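Local coordinates for N-methyltransferase (Streptoalloteichus sp. ATCC 53650, PDB 5BSZ), which probably transfers a methyl group from S-adenosylmethionine to the amino group of a deoxysugar, an N-methylation tied to the antibiotic kedarcidin, at residues A34-P46 / H137-W149. Numbering follows the deposited sequence.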
loop_
_atom_site.group_PDB
_atom_site.type_symbol
_atom_site.label_atom_id
_atom_site.label_comp_id
_atom_site.label_asym_id
_atom_site.label_seq_id
_atom_site.Cartn_x
_atom_site.Cartn_y
_atom_site.Cartn_z
ATOM N N ALA A 34 -35.230 2.067 -13.696
ATOM C CA ALA A 34 -35.870 1.287 -14.754
ATOM C C ALA A 34 -37.196 1.918 -15.171
ATOM O O ALA A 34 -37.538 1.995 -16.346
ATOM C CB ALA A 34 -36.048 -0.142 -14.314
ATOM N N GLU A 35 -37.934 2.410 -14.183
ATOM C CA GLU A 35 -39.179 3.123 -14.440
ATOM C C GLU A 35 -39.016 4.375 -15.285
ATOM O O GLU A 35 -39.836 4.625 -16.215
ATOM C CB GLU A 35 -39.917 3.366 -13.102
ATOM C CG GLU A 35 -41.214 4.161 -13.168
ATOM C CD GLU A 35 -42.223 3.585 -14.138
ATOM O OE1 GLU A 35 -42.996 4.399 -14.710
ATOM O OE2 GLU A 35 -42.172 2.359 -14.442
ATOM N N TRP A 36 -37.988 5.192 -14.997
ATOM C CA TRP A 36 -37.725 6.303 -15.920
ATOM C C TRP A 36 -37.667 5.860 -17.371
ATOM O O TRP A 36 -38.255 6.472 -18.258
ATOM C CB TRP A 36 -36.409 7.029 -15.681
ATOM C CG TRP A 36 -36.167 7.545 -14.309
ATOM C CD1 TRP A 36 -37.099 7.910 -13.379
ATOM C CD2 TRP A 36 -34.879 7.761 -13.709
ATOM N NE1 TRP A 36 -36.465 8.308 -12.214
ATOM C CE2 TRP A 36 -35.108 8.264 -12.402
ATOM C CE3 TRP A 36 -33.562 7.599 -14.154
ATOM C CZ2 TRP A 36 -34.071 8.596 -11.539
ATOM C CZ3 TRP A 36 -32.518 7.935 -13.280
ATOM C CH2 TRP A 36 -32.784 8.434 -12.003
ATOM N N VAL A 37 -36.881 4.821 -17.623
ATOM C CA VAL A 37 -36.656 4.349 -18.983
ATOM C C VAL A 37 -37.997 3.868 -19.582
ATOM O O VAL A 37 -38.374 4.285 -20.674
ATOM C CB VAL A 37 -35.638 3.176 -19.012
ATOM C CG1 VAL A 37 -35.512 2.623 -20.440
ATOM C CG2 VAL A 37 -34.268 3.637 -18.502
ATOM N N ARG A 38 -38.707 3.017 -18.859
ATOM C CA ARG A 38 -39.964 2.432 -19.336
ATOM C C ARG A 38 -40.939 3.544 -19.771
ATOM O O ARG A 38 -41.519 3.542 -20.864
ATOM C CB ARG A 38 -40.601 1.555 -18.243
ATOM C CG ARG A 38 -41.983 0.993 -18.636
ATOM C CD ARG A 38 -42.809 0.513 -17.442
ATOM N NE ARG A 38 -43.411 1.687 -16.830
ATOM C CZ ARG A 38 -44.453 2.350 -17.350
ATOM N NH1 ARG A 38 -45.122 1.880 -18.405
ATOM N NH2 ARG A 38 -44.850 3.473 -16.763
ATOM N N ARG A 39 -41.064 4.534 -18.898
ATOM C CA ARG A 39 -42.020 5.624 -19.051
ATOM C C ARG A 39 -41.678 6.494 -20.236
ATOM O O ARG A 39 -42.541 6.777 -21.076
ATOM C CB ARG A 39 -42.062 6.451 -17.760
ATOM C CG ARG A 39 -43.032 7.612 -17.726
ATOM C CD ARG A 39 -42.753 8.516 -16.527
ATOM N NE ARG A 39 -42.686 9.898 -16.990
ATOM C CZ ARG A 39 -43.028 10.963 -16.278
ATOM N NH1 ARG A 39 -42.933 12.167 -16.825
ATOM N NH2 ARG A 39 -43.440 10.835 -15.024
ATOM N N VAL A 40 -40.425 6.943 -20.324
ATOM C CA VAL A 40 -40.008 7.819 -21.406
ATOM C C VAL A 40 -40.107 7.094 -22.775
ATOM O O VAL A 40 -40.447 7.676 -23.803
ATOM C CB VAL A 40 -38.548 8.293 -21.163
ATOM C CG1 VAL A 40 -37.971 8.873 -22.421
ATOM C CG2 VAL A 40 -38.465 9.312 -20.026
ATOM N N VAL A 41 -39.751 5.814 -22.808
ATOM C CA VAL A 41 -39.868 4.993 -24.024
ATOM C C VAL A 41 -41.360 4.773 -24.429
ATOM O O VAL A 41 -41.733 5.009 -25.570
ATOM C CB VAL A 41 -39.163 3.631 -23.822
ATOM C CG1 VAL A 41 -39.511 2.641 -24.946
ATOM C CG2 VAL A 41 -37.641 3.856 -23.789
ATOM N N ARG A 42 -42.199 4.353 -23.492
ATOM C CA ARG A 42 -43.587 4.057 -23.821
ATOM C C ARG A 42 -44.379 5.300 -24.203
ATOM O O ARG A 42 -45.226 5.235 -25.100
ATOM C CB ARG A 42 -44.236 3.257 -22.722
ATOM C CG ARG A 42 -43.714 1.827 -22.608
ATOM C CD ARG A 42 -44.336 0.949 -23.687
ATOM N NE ARG A 42 -43.845 -0.435 -23.648
ATOM C CZ ARG A 42 -44.147 -1.325 -22.711
ATOM N NH1 ARG A 42 -44.949 -1.038 -21.700
ATOM N NH2 ARG A 42 -43.655 -2.545 -22.765
ATOM N N GLU A 43 -44.055 6.454 -23.630
ATOM C CA GLU A 43 -44.647 7.701 -24.117
ATOM C C GLU A 43 -44.390 7.946 -25.583
ATOM O O GLU A 43 -45.217 8.565 -26.230
ATOM C CB GLU A 43 -44.140 8.982 -23.434
ATOM C CG GLU A 43 -44.474 9.117 -21.969
ATOM C CD GLU A 43 -43.867 10.376 -21.332
ATOM O OE1 GLU A 43 -42.744 10.820 -21.651
ATOM O OE2 GLU A 43 -44.501 10.902 -20.414
ATOM N N ARG A 44 -43.204 7.600 -26.071
ATOM C CA ARG A 44 -42.797 7.976 -27.420
ATOM C C ARG A 44 -43.015 6.782 -28.371
ATOM O O ARG A 44 -43.034 6.960 -29.569
ATOM C CB ARG A 44 -41.334 8.425 -27.440
ATOM C CG ARG A 44 -41.057 9.848 -26.920
ATOM C CD ARG A 44 -39.685 9.966 -26.195
ATOM N NE ARG A 44 -39.620 11.302 -25.603
ATOM C CZ ARG A 44 -40.192 11.595 -24.449
ATOM N NH1 ARG A 44 -40.717 10.640 -23.684
ATOM N NH2 ARG A 44 -40.180 12.834 -24.037
ATOM N N ARG A 45 -43.143 5.584 -27.818
ATOM C CA ARG A 45 -43.174 4.332 -28.583
ATOM C C ARG A 45 -44.019 3.346 -27.807
ATOM O O ARG A 45 -43.526 2.485 -27.074
ATOM C CB ARG A 45 -41.785 3.781 -28.877
ATOM C CG ARG A 45 -41.844 2.933 -30.149
ATOM C CD ARG A 45 -40.497 2.682 -30.764
ATOM N NE ARG A 45 -40.432 1.589 -31.742
ATOM C CZ ARG A 45 -40.478 1.746 -33.062
ATOM N NH1 ARG A 45 -40.338 0.698 -33.828
ATOM N NH2 ARG A 45 -40.616 2.926 -33.628
ATOM N N PRO A 46 -45.350 3.492 -27.940
ATOM C CA PRO A 46 -46.292 2.769 -27.075
ATOM C C PRO A 46 -46.181 1.241 -27.138
ATOM O O PRO A 46 -46.494 0.527 -26.174
ATOM C CB PRO A 46 -47.660 3.283 -27.550
ATOM C CG PRO A 46 -47.373 4.616 -28.149
ATOM C CD PRO A 46 -46.000 4.527 -28.752
ATOM N N HIS A 137 -28.509 1.218 -33.489
ATOM C CA HIS A 137 -29.259 0.051 -33.061
ATOM C C HIS A 137 -30.714 0.345 -32.845
ATOM O O HIS A 137 -31.392 -0.403 -32.127
ATOM C CB HIS A 137 -28.668 -0.531 -31.790
ATOM C CG HIS A 137 -27.331 -1.138 -32.035
ATOM N ND1 HIS A 137 -26.170 -0.392 -32.147
ATOM C CD2 HIS A 137 -26.993 -2.420 -32.289
ATOM C CE1 HIS A 137 -25.163 -1.205 -32.410
ATOM N NE2 HIS A 137 -25.643 -2.436 -32.513
ATOM N N LEU A 138 -31.177 1.449 -33.438
ATOM C CA LEU A 138 -32.583 1.820 -33.367
ATOM C C LEU A 138 -33.231 1.863 -34.748
ATOM O O LEU A 138 -32.578 2.298 -35.702
ATOM C CB LEU A 138 -32.752 3.234 -32.808
ATOM C CG LEU A 138 -32.337 3.447 -31.354
ATOM C CD1 LEU A 138 -32.367 4.917 -30.992
ATOM C CD2 LEU A 138 -33.231 2.665 -30.456
ATOM N N PRO A 139 -34.517 1.488 -34.842
ATOM C CA PRO A 139 -35.226 1.783 -36.091
ATOM C C PRO A 139 -35.701 3.238 -36.105
ATOM O O PRO A 139 -35.541 3.958 -35.121
ATOM C CB PRO A 139 -36.439 0.885 -35.991
ATOM C CG PRO A 139 -36.778 0.986 -34.549
ATOM C CD PRO A 139 -35.424 0.882 -33.861
ATOM N N VAL A 140 -36.349 3.666 -37.184
ATOM C CA VAL A 140 -36.995 4.984 -37.196
ATOM C C VAL A 140 -38.055 4.961 -36.132
ATOM O O VAL A 140 -38.756 3.973 -35.959
ATOM C CB VAL A 140 -37.611 5.329 -38.570
ATOM C CG1 VAL A 140 -38.489 6.579 -38.462
ATOM C CG2 VAL A 140 -36.488 5.577 -39.568
ATOM N N GLY A 141 -38.133 6.014 -35.332
ATOM C CA GLY A 141 -39.060 5.988 -34.225
ATOM C C GLY A 141 -38.511 5.366 -32.941
ATOM O O GLY A 141 -39.181 5.422 -31.921
ATOM N N GLY A 142 -37.355 4.709 -33.005
ATOM C CA GLY A 142 -36.666 4.204 -31.796
ATOM C C GLY A 142 -36.261 5.289 -30.809
ATOM O O GLY A 142 -35.989 6.438 -31.193
ATOM N N VAL A 143 -36.238 4.927 -29.528
ATOM C CA VAL A 143 -35.925 5.864 -28.423
ATOM C C VAL A 143 -34.570 5.563 -27.764
ATOM O O VAL A 143 -34.290 4.430 -27.318
ATOM C CB VAL A 143 -37.002 5.809 -27.347
ATOM C CG1 VAL A 143 -36.871 6.941 -26.338
ATOM C CG2 VAL A 143 -38.418 5.848 -27.960
ATOM N N LEU A 144 -33.765 6.610 -27.693
ATOM C CA LEU A 144 -32.430 6.531 -27.116
ATOM C C LEU A 144 -32.495 7.327 -25.814
ATOM O O LEU A 144 -32.908 8.499 -25.804
ATOM C CB LEU A 144 -31.415 7.102 -28.083
ATOM C CG LEU A 144 -29.960 6.658 -27.907
ATOM C CD1 LEU A 144 -29.189 7.262 -29.072
ATOM C CD2 LEU A 144 -29.351 7.100 -26.595
ATOM N N VAL A 145 -32.222 6.648 -24.717
ATOM C CA VAL A 145 -32.284 7.258 -23.367
ATOM C C VAL A 145 -30.907 7.273 -22.703
ATOM O O VAL A 145 -30.298 6.236 -22.384
ATOM C CB VAL A 145 -33.267 6.520 -22.450
ATOM C CG1 VAL A 145 -33.464 7.190 -21.123
ATOM C CG2 VAL A 145 -34.631 6.307 -23.099
ATOM N N ILE A 146 -30.432 8.481 -22.433
ATOM C CA ILE A 146 -29.135 8.675 -21.725
ATOM C C ILE A 146 -29.364 9.329 -20.371
ATOM O O ILE A 146 -30.019 10.385 -20.282
ATOM C CB ILE A 146 -28.229 9.584 -22.549
ATOM C CG1 ILE A 146 -27.939 8.935 -23.898
ATOM C CG2 ILE A 146 -26.940 9.886 -21.787
ATOM C CD1 ILE A 146 -27.250 9.865 -24.874
ATOM N N ASP A 147 -28.937 8.611 -19.333
ATOM C CA ASP A 147 -28.856 9.121 -17.981
ATOM C C ASP A 147 -27.446 9.720 -17.855
ATOM O O ASP A 147 -26.467 8.997 -17.664
ATOM C CB ASP A 147 -29.062 7.991 -16.962
ATOM C CG ASP A 147 -29.014 8.472 -15.497
ATOM O OD1 ASP A 147 -29.048 9.714 -15.259
ATOM O OD2 ASP A 147 -28.903 7.595 -14.592
ATOM N N PRO A 148 -27.330 11.030 -18.074
ATOM C CA PRO A 148 -26.041 11.681 -18.189
ATOM C C PRO A 148 -25.324 11.715 -16.850
ATOM O O PRO A 148 -25.946 11.526 -15.803
ATOM C CB PRO A 148 -26.411 13.108 -18.646
ATOM C CG PRO A 148 -27.677 13.351 -17.924
ATOM C CD PRO A 148 -28.412 12.025 -17.980
ATOM N N TRP A 149 -24.013 11.890 -16.894
ATOM C CA TRP A 149 -23.266 12.257 -15.673
ATOM C C TRP A 149 -23.463 13.768 -15.498
ATOM O O TRP A 149 -24.141 14.425 -16.347
ATOM C CB TRP A 149 -21.786 11.879 -15.859
ATOM C CG TRP A 149 -20.913 12.167 -14.660
ATOM C CD1 TRP A 149 -19.803 12.962 -14.655
ATOM C CD2 TRP A 149 -21.079 11.726 -13.302
ATOM N NE1 TRP A 149 -19.275 13.027 -13.405
ATOM C CE2 TRP A 149 -20.044 12.288 -12.548
ATOM C CE3 TRP A 149 -21.988 10.899 -12.655
ATOM C CZ2 TRP A 149 -19.901 12.061 -11.177
ATOM C CZ3 TRP A 149 -21.827 10.657 -11.294
ATOM C CH2 TRP A 149 -20.808 11.267 -10.562
HETATM O O HOH W 1 -41.663 6.808 -31.792
#
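Val41 lays one methyl, CG2, between Val143 and Val145, and this joins helix 30-44 to strand 143-146 in the central sheet of a Rossmann-like, S-adenosylmethionine-dependent methyltransferase fold. The 34-44 part of the helix runs roughly antiparallel to strand 143-146, 151° between directions, with closest axis approach 8.9 Å. Val41 CG2 lies 3.9 Å from Val145 CG2 and 4.1 Å from Val143 CG1. The other Val143 methyl, CG2, meets Arg44 CB at 3.9 Å. From there the Arg44 chain bends at chi2, bringing NH1 back to Val40 O in the carbonyl plane, 3.0 Å away, and to Glu43, while NH2 forms a salt bridge with Glu228.

Arg45 reaches along the type II turn Pro139-Gly142, extended from CG to NE with CG anti to the backbone N (chi1 -154°). Pro139 CG sits over one face of its guanidinium, 3.6 Å from NH1, and NH2 makes a weak, strongly bent bond to Val140 O (122°). A water bridges Arg44 O and Gly141 O.

At the end nearer the bound S-adenosylhomocysteine, Asp147 is held by Arg238 through OD1 and by the backbone N of cofactor-binding Thr115 through OD2. Its carboxylate stands almost perpendicular to the Trp36 ring, OD2 meeting the ring edge in plane, 3.9 Å from CZ3.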